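Local coordinates for hypothetical protein yfcE (Escherichia coli, PDB 1SU1) that is of unassigned function but belongs to the calcineurin-like phosphoesterase superfamily and carries a pair of zinc ions, at residues A[27-32]-A[182-187]; A[31-36]-A[151-156]; A[59-64]-A[127-132]; A[164-169]-A[188-193]. All coordinates share one frame; numbering follows the deposited sequence.

Contact 1 of 4, residues A[27-32]-A[182-187]; sequences KLMFAS and YGMLDN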
# COMPACT_ATOMS: atom_id res chain seq x y z
N LYS A 27 -24.87 20.13 -1.65
CA LYS A 27 -24.65 20.31 -3.08
C LYS A 27 -23.21 19.97 -3.47
O LYS A 27 -22.27 20.58 -2.99
CB LYS A 27 -24.98 21.75 -3.50
CG LYS A 27 -25.00 21.96 -5.01
CD LYS A 27 -25.59 23.32 -5.38
CE LYS A 27 -25.66 23.49 -6.89
NZ LYS A 27 -26.32 24.76 -7.29
N LEU A 28 -23.04 19.01 -4.37
CA LEU A 28 -21.70 18.63 -4.79
C LEU A 28 -21.56 18.45 -6.30
O LEU A 28 -22.49 18.03 -6.98
CB LEU A 28 -21.30 17.31 -4.12
CG LEU A 28 -21.53 17.16 -2.61
CD1 LEU A 28 -21.42 15.68 -2.24
CD2 LEU A 28 -20.54 17.99 -1.85
N MET A 29 -20.37 18.76 -6.82
CA MET A 29 -20.07 18.58 -8.23
C MET A 29 -19.04 17.45 -8.33
O MET A 29 -18.13 17.37 -7.52
CB MET A 29 -19.49 19.86 -8.83
CG MET A 29 -19.20 19.73 -10.33
SD MET A 29 -18.67 21.29 -11.11
CE MET A 29 -18.00 20.66 -12.63
N PHE A 30 -19.20 16.60 -9.34
CA PHE A 30 -18.30 15.48 -9.57
C PHE A 30 -17.62 15.53 -10.94
O PHE A 30 -18.27 15.83 -11.94
CB PHE A 30 -19.05 14.15 -9.49
CG PHE A 30 -19.80 13.94 -8.21
CD1 PHE A 30 -21.04 14.54 -8.00
CD2 PHE A 30 -19.26 13.13 -7.19
CE1 PHE A 30 -21.74 14.34 -6.81
CE2 PHE A 30 -19.95 12.93 -6.00
CZ PHE A 30 -21.19 13.54 -5.81
N ALA A 31 -16.33 15.23 -10.96
CA ALA A 31 -15.55 15.18 -12.19
C ALA A 31 -14.71 13.90 -12.07
O ALA A 31 -14.14 13.62 -11.01
CB ALA A 31 -14.64 16.40 -12.29
N SER A 32 -14.61 13.13 -13.16
CA SER A 32 -13.84 11.90 -13.13
C SER A 32 -13.08 11.62 -14.43
O SER A 32 -13.47 12.10 -15.50
CB SER A 32 -14.76 10.71 -12.82
OG SER A 32 -14.02 9.50 -12.72
N TYR A 182 -19.91 15.33 -16.60
CA TYR A 182 -19.57 15.58 -15.21
C TYR A 182 -20.82 15.22 -14.41
O TYR A 182 -21.82 14.79 -14.99
CB TYR A 182 -19.16 17.04 -14.96
CG TYR A 182 -20.23 18.10 -15.09
CD1 TYR A 182 -20.75 18.44 -16.35
CD2 TYR A 182 -20.67 18.81 -13.98
CE1 TYR A 182 -21.68 19.48 -16.48
CE2 TYR A 182 -21.60 19.85 -14.10
CZ TYR A 182 -22.10 20.18 -15.36
OH TYR A 182 -23.00 21.20 -15.48
N GLY A 183 -20.78 15.37 -13.09
CA GLY A 183 -21.94 15.02 -12.29
C GLY A 183 -22.26 16.04 -11.23
O GLY A 183 -21.44 16.89 -10.91
N MET A 184 -23.46 15.95 -10.68
CA MET A 184 -23.88 16.90 -9.66
C MET A 184 -24.86 16.25 -8.68
O MET A 184 -25.63 15.37 -9.06
CB MET A 184 -24.56 18.12 -10.31
CG MET A 184 -24.70 19.34 -9.42
SD MET A 184 -23.15 20.28 -9.26
CE MET A 184 -22.55 20.22 -10.94
N LEU A 185 -24.80 16.68 -7.43
CA LEU A 185 -25.73 16.20 -6.42
C LEU A 185 -26.42 17.48 -5.97
O LEU A 185 -25.76 18.42 -5.55
CB LEU A 185 -24.98 15.58 -5.23
CG LEU A 185 -25.71 14.90 -4.04
CD1 LEU A 185 -25.56 15.74 -2.79
CD2 LEU A 185 -27.17 14.65 -4.36
N ASP A 186 -27.73 17.53 -6.13
CA ASP A 186 -28.45 18.71 -5.69
C ASP A 186 -29.48 18.24 -4.69
O ASP A 186 -30.65 17.98 -5.02
CB ASP A 186 -29.12 19.42 -6.87
CG ASP A 186 -29.73 20.76 -6.46
OD1 ASP A 186 -29.11 21.47 -5.64
OD2 ASP A 186 -30.82 21.09 -6.97
N ASN A 187 -29.00 18.09 -3.46
CA ASN A 187 -29.81 17.64 -2.33
C ASN A 187 -30.24 16.17 -2.43
O ASN A 187 -29.65 15.32 -1.76
CB ASN A 187 -31.02 18.56 -2.16
CG ASN A 187 -30.61 20.02 -2.02
OD1 ASN A 187 -29.73 20.35 -1.22
ND2 ASN A 187 -31.25 20.90 -2.78

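Contact 2 of 4, residues A[31-36]-A[151-156]; sequences ASDIHG and HTHLPV. With ZN (zinc ion), chain F; ZN (zinc ion), chain E.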
# COMPACT_ATOMS: atom_id res chain seq x y z
N ALA A 31 -16.33 15.23 -10.96
CA ALA A 31 -15.55 15.18 -12.19
C ALA A 31 -14.71 13.90 -12.07
O ALA A 31 -14.14 13.62 -11.01
CB ALA A 31 -14.64 16.40 -12.29
N SER A 32 -14.61 13.13 -13.16
CA SER A 32 -13.84 11.90 -13.13
C SER A 32 -13.08 11.62 -14.43
O SER A 32 -13.47 12.10 -15.50
CB SER A 32 -14.76 10.71 -12.82
OG SER A 32 -14.02 9.50 -12.72
N ASP A 33 -12.00 10.85 -14.32
CA ASP A 33 -11.17 10.46 -15.45
C ASP A 33 -10.79 11.64 -16.37
O ASP A 33 -11.12 11.65 -17.57
CB ASP A 33 -11.89 9.36 -16.23
CG ASP A 33 -12.09 8.08 -15.39
OD1 ASP A 33 -11.22 7.17 -15.41
OD2 ASP A 33 -13.12 7.99 -14.69
N ILE A 34 -10.10 12.61 -15.78
CA ILE A 34 -9.62 13.80 -16.47
C ILE A 34 -8.47 13.40 -17.40
O ILE A 34 -8.39 13.88 -18.54
CB ILE A 34 -9.12 14.83 -15.43
CG1 ILE A 34 -10.27 15.18 -14.48
CG2 ILE A 34 -8.58 16.08 -16.14
CD1 ILE A 34 -9.88 16.11 -13.34
N HIS A 35 -7.60 12.53 -16.91
CA HIS A 35 -6.47 12.03 -17.69
C HIS A 35 -5.59 13.09 -18.35
O HIS A 35 -5.07 12.88 -19.45
CB HIS A 35 -6.97 11.06 -18.77
CG HIS A 35 -7.45 9.74 -18.23
ND1 HIS A 35 -6.59 8.80 -17.68
CD2 HIS A 35 -8.68 9.18 -18.19
CE1 HIS A 35 -7.28 7.73 -17.33
NE2 HIS A 35 -8.55 7.94 -17.63
N GLY A 36 -5.40 14.22 -17.69
CA GLY A 36 -4.54 15.25 -18.24
C GLY A 36 -5.11 16.22 -19.28
O GLY A 36 -4.36 17.04 -19.81
N HIS A 151 -13.80 5.40 -13.51
CA HIS A 151 -13.05 4.32 -14.15
C HIS A 151 -13.53 3.68 -15.45
O HIS A 151 -12.71 3.40 -16.34
CB HIS A 151 -12.80 3.19 -13.13
CG HIS A 151 -11.78 2.18 -13.59
ND1 HIS A 151 -10.49 2.53 -13.89
CD2 HIS A 151 -11.89 0.86 -13.83
CE1 HIS A 151 -9.83 1.46 -14.31
NE2 HIS A 151 -10.66 0.43 -14.28
N THR A 152 -14.82 3.40 -15.58
CA THR A 152 -15.33 2.77 -16.81
C THR A 152 -15.52 3.76 -17.96
O THR A 152 -15.57 3.37 -19.13
CB THR A 152 -16.70 2.09 -16.60
OG1 THR A 152 -17.66 3.08 -16.22
CG2 THR A 152 -16.61 1.02 -15.51
N HIS A 153 -15.64 5.04 -17.62
CA HIS A 153 -15.89 6.08 -18.62
C HIS A 153 -17.28 5.90 -19.22
O HIS A 153 -17.52 6.32 -20.35
CB HIS A 153 -14.85 6.04 -19.75
CG HIS A 153 -13.44 6.23 -19.29
ND1 HIS A 153 -12.40 6.47 -20.17
CD2 HIS A 153 -12.88 6.18 -18.06
CE1 HIS A 153 -11.27 6.55 -19.50
NE2 HIS A 153 -11.53 6.38 -18.22
N LEU A 154 -18.18 5.24 -18.48
CA LEU A 154 -19.54 5.03 -18.93
C LEU A 154 -20.47 5.60 -17.86
O LEU A 154 -20.47 5.14 -16.72
CB LEU A 154 -19.83 3.54 -19.15
CG LEU A 154 -19.16 2.88 -20.38
CD1 LEU A 154 -19.53 1.41 -20.45
CD2 LEU A 154 -19.60 3.59 -21.65
N PRO A 155 -21.27 6.62 -18.22
CA PRO A 155 -22.20 7.26 -17.28
C PRO A 155 -23.31 6.34 -16.79
O PRO A 155 -23.86 5.55 -17.57
CB PRO A 155 -22.74 8.43 -18.08
CG PRO A 155 -22.87 7.82 -19.45
CD PRO A 155 -21.55 7.07 -19.60
N VAL A 156 -23.63 6.43 -15.51
CA VAL A 156 -24.69 5.62 -14.95
C VAL A 156 -25.42 6.41 -13.88
O VAL A 156 -24.82 7.22 -13.18
CB VAL A 156 -24.12 4.30 -14.32
CG1 VAL A 156 -25.23 3.49 -13.67
CG2 VAL A 156 -23.43 3.46 -15.39
ZN ZN F . -9.97 6.53 -16.67
ZN ZN E . -9.24 4.37 -14.09
O HOH W 1 -16.10 6.83 -15.45

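Contact 3 of 4, residues A[59-64]-A[127-132]; sequences LGDVLN and LTHGHL. With ZN (zinc ion), chain E.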
# COMPACT_ATOMS: atom_id res chain seq x y z
N LEU A 59 -13.06 11.97 -8.79
CA LEU A 59 -13.03 10.52 -8.64
C LEU A 59 -11.82 9.75 -9.19
O LEU A 59 -11.91 8.54 -9.43
CB LEU A 59 -14.32 9.92 -9.21
CG LEU A 59 -15.63 10.42 -8.59
CD1 LEU A 59 -16.81 9.90 -9.41
CD2 LEU A 59 -15.75 9.96 -7.13
N GLY A 60 -10.70 10.44 -9.42
CA GLY A 60 -9.51 9.73 -9.88
C GLY A 60 -9.08 9.72 -11.35
O GLY A 60 -9.90 9.84 -12.26
N ASP A 61 -7.77 9.53 -11.54
CA ASP A 61 -7.10 9.51 -12.84
C ASP A 61 -7.08 10.94 -13.36
O ASP A 61 -7.77 11.31 -14.33
CB ASP A 61 -7.81 8.53 -13.78
CG ASP A 61 -7.57 7.07 -13.38
OD1 ASP A 61 -7.25 6.84 -12.19
OD2 ASP A 61 -7.72 6.16 -14.22
N VAL A 62 -6.27 11.73 -12.66
CA VAL A 62 -6.09 13.15 -12.86
C VAL A 62 -5.16 13.61 -13.99
O VAL A 62 -5.62 14.28 -14.92
CB VAL A 62 -5.64 13.77 -11.52
CG1 VAL A 62 -5.68 15.28 -11.59
CG2 VAL A 62 -6.54 13.25 -10.39
N LEU A 63 -3.88 13.26 -13.92
CA LEU A 63 -2.91 13.71 -14.92
C LEU A 63 -2.43 12.75 -15.99
O LEU A 63 -2.18 13.15 -17.13
CB LEU A 63 -1.69 14.28 -14.20
CG LEU A 63 -1.99 15.28 -13.09
CD1 LEU A 63 -0.71 15.65 -12.37
CD2 LEU A 63 -2.66 16.52 -13.70
N ASN A 64 -2.27 11.48 -15.63
CA ASN A 64 -1.78 10.48 -16.58
C ASN A 64 -2.87 10.03 -17.57
O ASN A 64 -4.00 9.74 -17.17
CB ASN A 64 -1.19 9.30 -15.79
CG ASN A 64 -0.87 8.09 -16.64
OD1 ASN A 64 -0.33 8.19 -17.74
ND2 ASN A 64 -1.20 6.92 -16.10
N LEU A 127 -17.72 7.03 -2.10
CA LEU A 127 -16.88 7.53 -3.20
C LEU A 127 -15.59 6.73 -3.42
O LEU A 127 -14.74 6.66 -2.53
CB LEU A 127 -16.50 9.01 -2.94
CG LEU A 127 -17.55 9.95 -2.33
CD1 LEU A 127 -16.90 11.29 -2.02
CD2 LEU A 127 -18.73 10.13 -3.29
N THR A 128 -15.43 6.18 -4.62
CA THR A 128 -14.23 5.40 -4.96
C THR A 128 -14.00 5.50 -6.48
O THR A 128 -14.93 5.81 -7.22
CB THR A 128 -14.40 3.91 -4.53
OG1 THR A 128 -13.13 3.26 -4.54
CG2 THR A 128 -15.35 3.19 -5.48
N HIS A 129 -12.78 5.23 -6.95
CA HIS A 129 -12.48 5.32 -8.38
C HIS A 129 -13.14 4.25 -9.23
O HIS A 129 -13.66 4.54 -10.32
CB HIS A 129 -10.98 5.28 -8.65
CG HIS A 129 -10.63 5.41 -10.10
ND1 HIS A 129 -10.79 6.58 -10.81
CD2 HIS A 129 -10.17 4.50 -11.00
CE1 HIS A 129 -10.44 6.40 -12.07
NE2 HIS A 129 -10.06 5.14 -12.21
N GLY A 130 -13.09 3.00 -8.78
CA GLY A 130 -13.71 1.94 -9.55
C GLY A 130 -12.86 0.72 -9.81
O GLY A 130 -13.37 -0.31 -10.26
N HIS A 131 -11.56 0.80 -9.54
CA HIS A 131 -10.70 -0.36 -9.78
C HIS A 131 -10.54 -1.26 -8.54
O HIS A 131 -10.14 -2.41 -8.66
CB HIS A 131 -9.32 0.08 -10.30
CG HIS A 131 -8.57 0.96 -9.35
ND1 HIS A 131 -9.10 2.10 -8.80
CD2 HIS A 131 -7.29 0.88 -8.89
CE1 HIS A 131 -8.19 2.69 -8.05
NE2 HIS A 131 -7.09 1.97 -8.08
N LEU A 132 -10.84 -0.72 -7.36
CA LEU A 132 -10.75 -1.47 -6.10
C LEU A 132 -12.16 -1.99 -5.78
O LEU A 132 -12.37 -3.18 -5.64
CB LEU A 132 -10.25 -0.56 -4.98
CG LEU A 132 -8.97 0.24 -5.28
CD1 LEU A 132 -8.64 1.16 -4.11
CD2 LEU A 132 -7.81 -0.70 -5.56
ZN ZN E . -9.24 4.37 -14.09

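Contact 4 of 4, residues A[164-169]-A[188-193]; sequences FHFNPG and DVLSVI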
# COMPACT_ATOMS: atom_id res chain seq x y z
N PHE A 164 -28.04 2.40 -5.04
CA PHE A 164 -27.98 3.25 -6.22
C PHE A 164 -26.56 3.29 -6.76
O PHE A 164 -25.60 3.36 -6.00
CB PHE A 164 -28.41 4.68 -5.86
CG PHE A 164 -29.84 4.81 -5.44
CD1 PHE A 164 -30.87 4.71 -6.38
CD2 PHE A 164 -30.17 5.06 -4.11
CE1 PHE A 164 -32.21 4.85 -6.00
CE2 PHE A 164 -31.50 5.20 -3.71
CZ PHE A 164 -32.53 5.09 -4.66
N HIS A 165 -26.43 3.23 -8.08
CA HIS A 165 -25.12 3.33 -8.73
C HIS A 165 -25.07 4.69 -9.44
O HIS A 165 -26.05 5.09 -10.10
CB HIS A 165 -24.91 2.23 -9.77
CG HIS A 165 -24.71 0.86 -9.19
ND1 HIS A 165 -24.15 -0.17 -9.91
CD2 HIS A 165 -25.04 0.35 -7.98
CE1 HIS A 165 -24.14 -1.26 -9.17
NE2 HIS A 165 -24.67 -0.98 -8.00
N PHE A 166 -23.95 5.40 -9.32
CA PHE A 166 -23.80 6.69 -9.98
C PHE A 166 -22.36 6.85 -10.50
O PHE A 166 -21.40 6.74 -9.72
CB PHE A 166 -24.14 7.83 -9.02
CG PHE A 166 -23.98 9.20 -9.64
CD1 PHE A 166 -24.82 9.61 -10.69
CD2 PHE A 166 -22.99 10.07 -9.20
CE1 PHE A 166 -24.66 10.87 -11.28
CE2 PHE A 166 -22.82 11.33 -9.79
CZ PHE A 166 -23.66 11.73 -10.83
N ASN A 167 -22.24 7.10 -11.80
CA ASN A 167 -20.95 7.29 -12.48
C ASN A 167 -21.08 8.49 -13.43
O ASN A 167 -21.84 8.43 -14.39
CB ASN A 167 -20.59 6.03 -13.27
CG ASN A 167 -19.20 6.09 -13.89
OD1 ASN A 167 -18.66 7.18 -14.14
ND2 ASN A 167 -18.62 4.91 -14.16
N PRO A 168 -20.32 9.59 -13.18
CA PRO A 168 -20.29 10.85 -13.95
C PRO A 168 -19.74 10.68 -15.35
O PRO A 168 -19.87 11.57 -16.18
CB PRO A 168 -19.33 11.75 -13.16
CG PRO A 168 -19.45 11.27 -11.79
CD PRO A 168 -19.63 9.75 -11.89
N GLY A 169 -19.15 9.52 -15.60
CA GLY A 169 -18.55 9.27 -16.90
C GLY A 169 -17.24 10.03 -16.90
O GLY A 169 -16.85 10.58 -15.87
N ASP A 188 -31.23 15.86 -3.26
CA ASP A 188 -31.68 14.48 -3.39
C ASP A 188 -31.67 13.86 -4.79
O ASP A 188 -32.25 12.80 -5.00
CB ASP A 188 -33.08 14.32 -2.79
CG ASP A 188 -34.11 15.21 -3.48
OD1 ASP A 188 -34.02 15.38 -4.72
OD2 ASP A 188 -35.02 15.72 -2.79
N VAL A 189 -31.02 14.52 -5.74
CA VAL A 189 -30.95 13.97 -7.09
C VAL A 189 -29.52 13.98 -7.60
O VAL A 189 -28.78 14.94 -7.38
CB VAL A 189 -31.85 14.77 -8.10
CG1 VAL A 189 -31.71 14.18 -9.50
CG2 VAL A 189 -33.32 14.71 -7.65
N LEU A 190 -29.13 12.90 -8.27
CA LEU A 190 -27.79 12.79 -8.83
C LEU A 190 -27.93 12.83 -10.35
O LEU A 190 -28.65 12.02 -10.93
CB LEU A 190 -27.13 11.48 -8.41
CG LEU A 190 -26.57 11.41 -6.98
CD1 LEU A 190 -26.35 9.95 -6.59
CD2 LEU A 190 -25.27 12.20 -6.91
N SER A 191 -27.21 13.74 -11.00
CA SER A 191 -27.31 13.89 -12.46
C SER A 191 -26.00 13.84 -13.23
O SER A 191 -24.99 14.42 -12.80
CB SER A 191 -27.99 15.22 -12.81
OG SER A 191 -29.26 15.35 -12.19
N VAL A 192 -26.02 13.16 -14.37
CA VAL A 192 -24.87 13.10 -15.26
C VAL A 192 -25.19 14.19 -16.31
O VAL A 192 -26.24 14.14 -16.94
CB VAL A 192 -24.75 11.74 -15.97
CG1 VAL A 192 -23.51 11.72 -16.85
CG2 VAL A 192 -24.69 10.61 -14.94
N ILE A 193 -24.29 15.15 -16.47
CA ILE A 193 -24.50 16.28 -17.38
C ILE A 193 -23.42 16.44 -18.45
O ILE A 193 -22.23 16.39 -18.15
CB ILE A 193 -24.53 17.58 -16.57
CG1 ILE A 193 -25.51 17.43 -15.40
CG2 ILE A 193 -24.89 18.76 -17.47
CD1 ILE A 193 -25.41 18.53 -14.35

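Contact 1 of 4, residues A[27-32]-A[182-187]
Met29 and Met184 face each other on one side of two antiparallel strands, and their different shapes let them fit together. Met29 runs out extended, CG anti to the backbone N (chi1 -179°), while Met184 folds back at chi2 and chi3 (78° and 41°), which brings its methyl across to its partner: Met184 CE lies 3.4 Å from Met29 CG, a snug fit. The sulfur of Met184 rests above the neighbouring strand, 3.3 Å from Leu28 O. At its far end Met29 crosses Tyr182 at about a right angle, with CE 3.5 Å from Tyr182 CD2; its sulfur sits obliquely to the ring, a Met-aromatic contact. Helix 38-51 covers this side through Val44, Leu47 and Phe48.

Strands 27-31 and 181-186 are neighbours in the mixed sheet that forms one half of the two-sheet core of this fold. Two hydrogen-bonded pairs, Leu28 with Leu185 and Phe30 with Gly183, give four backbone bonds. Leu185 N reaches Leu28 O at 2.7 Å. The return bond, from Leu28 N to Leu185 O, is 3.0 Å long.

On the other side of the sheet Phe30 turns its ring edge to the opposite strand, meeting the backbone at Gly183, where no side chain intervenes, and coming within 3.8 Å of Leu185 CB through CE1. Leu28 and Leu185 lie side by side, pointing the same way, with their CD1 methyls 4.2 Å apart. At the strand end the extended Lys27 passes Asp186, its CD 4.0 Å from OD1, and delivers NZ to the carbonyl of Ser51.

Contact 2 of 4, residues A[31-36]-A[151-156]
Asp33 divides its carboxylate between a zinc ion and the backbone of the facing loop. OD1 binds the chain F zinc at 1.9 Å, and OD2 accepts the backbone N-H of His151 at 2.9 Å on its syn lone pair, although that bond is bent to 136°. Ser32 OG donates a second hydrogen bond to OD2, 2.6 Å long and coming from above the carboxylate plane.

The packing is densest round the metal. His35 and His153 arrive from opposite directions, and each gives NE2 to the zinc at 2.2 Å. Their rings meet rim to rim with planes 60° apart, neither lying over the other. The close approach of Asp33 OD1 to His153 NE2 reflects their common metal rather than a hydrogen bond. His35 is steadied from behind, where ND1 is bonded to the carbonyl of Asn64.

Farther along 151-156 the fit is looser. A water bridges the gap, accepting from His153 N at 2.9 Å and donating to Asp33 OD2 over a longer 3.3 Å. Thr152 turns away and closes an ST turn with Leu154 N, while Leu154 itself is exposed.

His151 instead binds the chain E ion through ND1, in company with Asp61, Asn97 and His129. This pair of loops gives three ligands to one zinc and one, His151, to the other. The two oxygens of Asp33 have separate tasks, OD1 on the metal and OD2 on the N-H and O-H donors, which fixes the rotation of the carboxylate.

Contact 3 of 4, residues A[59-64]-A[127-132]
A carboxylate oxygen lying over the face of a histidine ring is the striking feature here: Asp61 OD1 sits 3.1 Å above the plane of His129, offset toward the rim, and 3.2 Å from His129 CE1. It makes no hydrogen bond with the ring. The two side chains cross at about a right angle, but their flat groups are tilted only 29° apart, and they are drawn together by a shared metal. Asp61 OD2 binds the chain E zinc ion at 2.4 Å and His129 NE2 binds it at 2.2 Å. The face-lying oxygen has a partner of its own in the backbone N of Cys98.

The other nitrogen of the ring fixes its rotation. His129 ND1 donates to Leu59 O at 2.6 Å and 161°, with the oxygen almost in the ring plane and the proton directed at a carbonyl lone pair. The Leu59 carbonyl, a second-shell acceptor, probably strengthens NE2 as a zinc ligand by polarising the imidazole. With CG anti to the backbone N (chi1 -178°), the imidazole reaches between that carbonyl and the metal. Gly60 CA passes 3.5 Å from His129 ND1, so the backbone runs close against the ring.

Farther from the metal the contact becomes apolar. Leu59 CD2 lies 4.4 Å from Leu127 CB, and both leucines pack on Val148 of strand 146-148. Asn97 and His151 complete the protein ligands of this zinc. Metal-binding residues carried on loops that follow core strands, as Asp61 and His129 are, typify the dinuclear site of calcineurin-like phosphoesterases.

Contact 4 of 4, residues A[164-169]-A[188-193]
Phe166 and Leu190 meet face-on in a CH-pi contact. Leu190 CB stands 3.9 Å from the centroid of the Phe166 ring, 18° off the ring normal, and offset toward the CD1-CE1 side of the rim. Both methyls of Leu190 follow: CD1 lies against Phe166 CB and CG, and CD2 is 3.9 Å from Phe166 CD2. The phenyl ring owes its reach to CG standing anti to the backbone N (chi1 180°), which sends it across the gap to the other strand.

The remaining apolar packing belongs to Val192. It slides past Phe166 in the opposite direction, its CG2 3.7 Å from CE1 and oblique to the ring.

Polar atoms of the backbone join in without hydrogen bonds across the contact. Ser191 O lies at the edge of the Phe166 ring, in its plane, 3.6 Å from CZ. The methyls of Val192 divide between two carbonyls, CG2 near Asn167 O at 3.6 Å and CG1 near Pro168 O. Within 164-169, Asn167 OD1 takes the backbone N-H of Gly169 at 2.8 Å, an Asx turn at Asn167-Gly169.

The strands belong to different sheets, and the axes of their short segments 164-167 and 189-193 pass 7.9 Å apart, at 32°, as in packing between layers of a beta sandwich. Strand 163-167 lies between 146-148 and 156-160 in one layer; strand 189-194 runs between 181-186 and 200-205 in the other, with Val204 against Leu190.

How the contacts relate
From the N terminus, strand 27-31 enters contact 1, which closes the longest loop by pairing it with 182-187. The chain runs straight on into contact 2, sharing Ala31 and Ser32, and that loop closes at 151-156. Contact 3 opens and closes inside both loops; its 59-64 segment bonds to 31-36 through Gly36 N to Val62 O, and its zinc ion is shared with contact 2. Contact 4 begins after contacts 2 and 3 have closed and crosses contact 1, the segments coming in the order 27-32, 164-169, 182-187, 188-193. Contact 1 joins two neighbouring strands of one sheet, contact 4 packs that sheet on the other, and contacts 2 and 3 join loops around the metals.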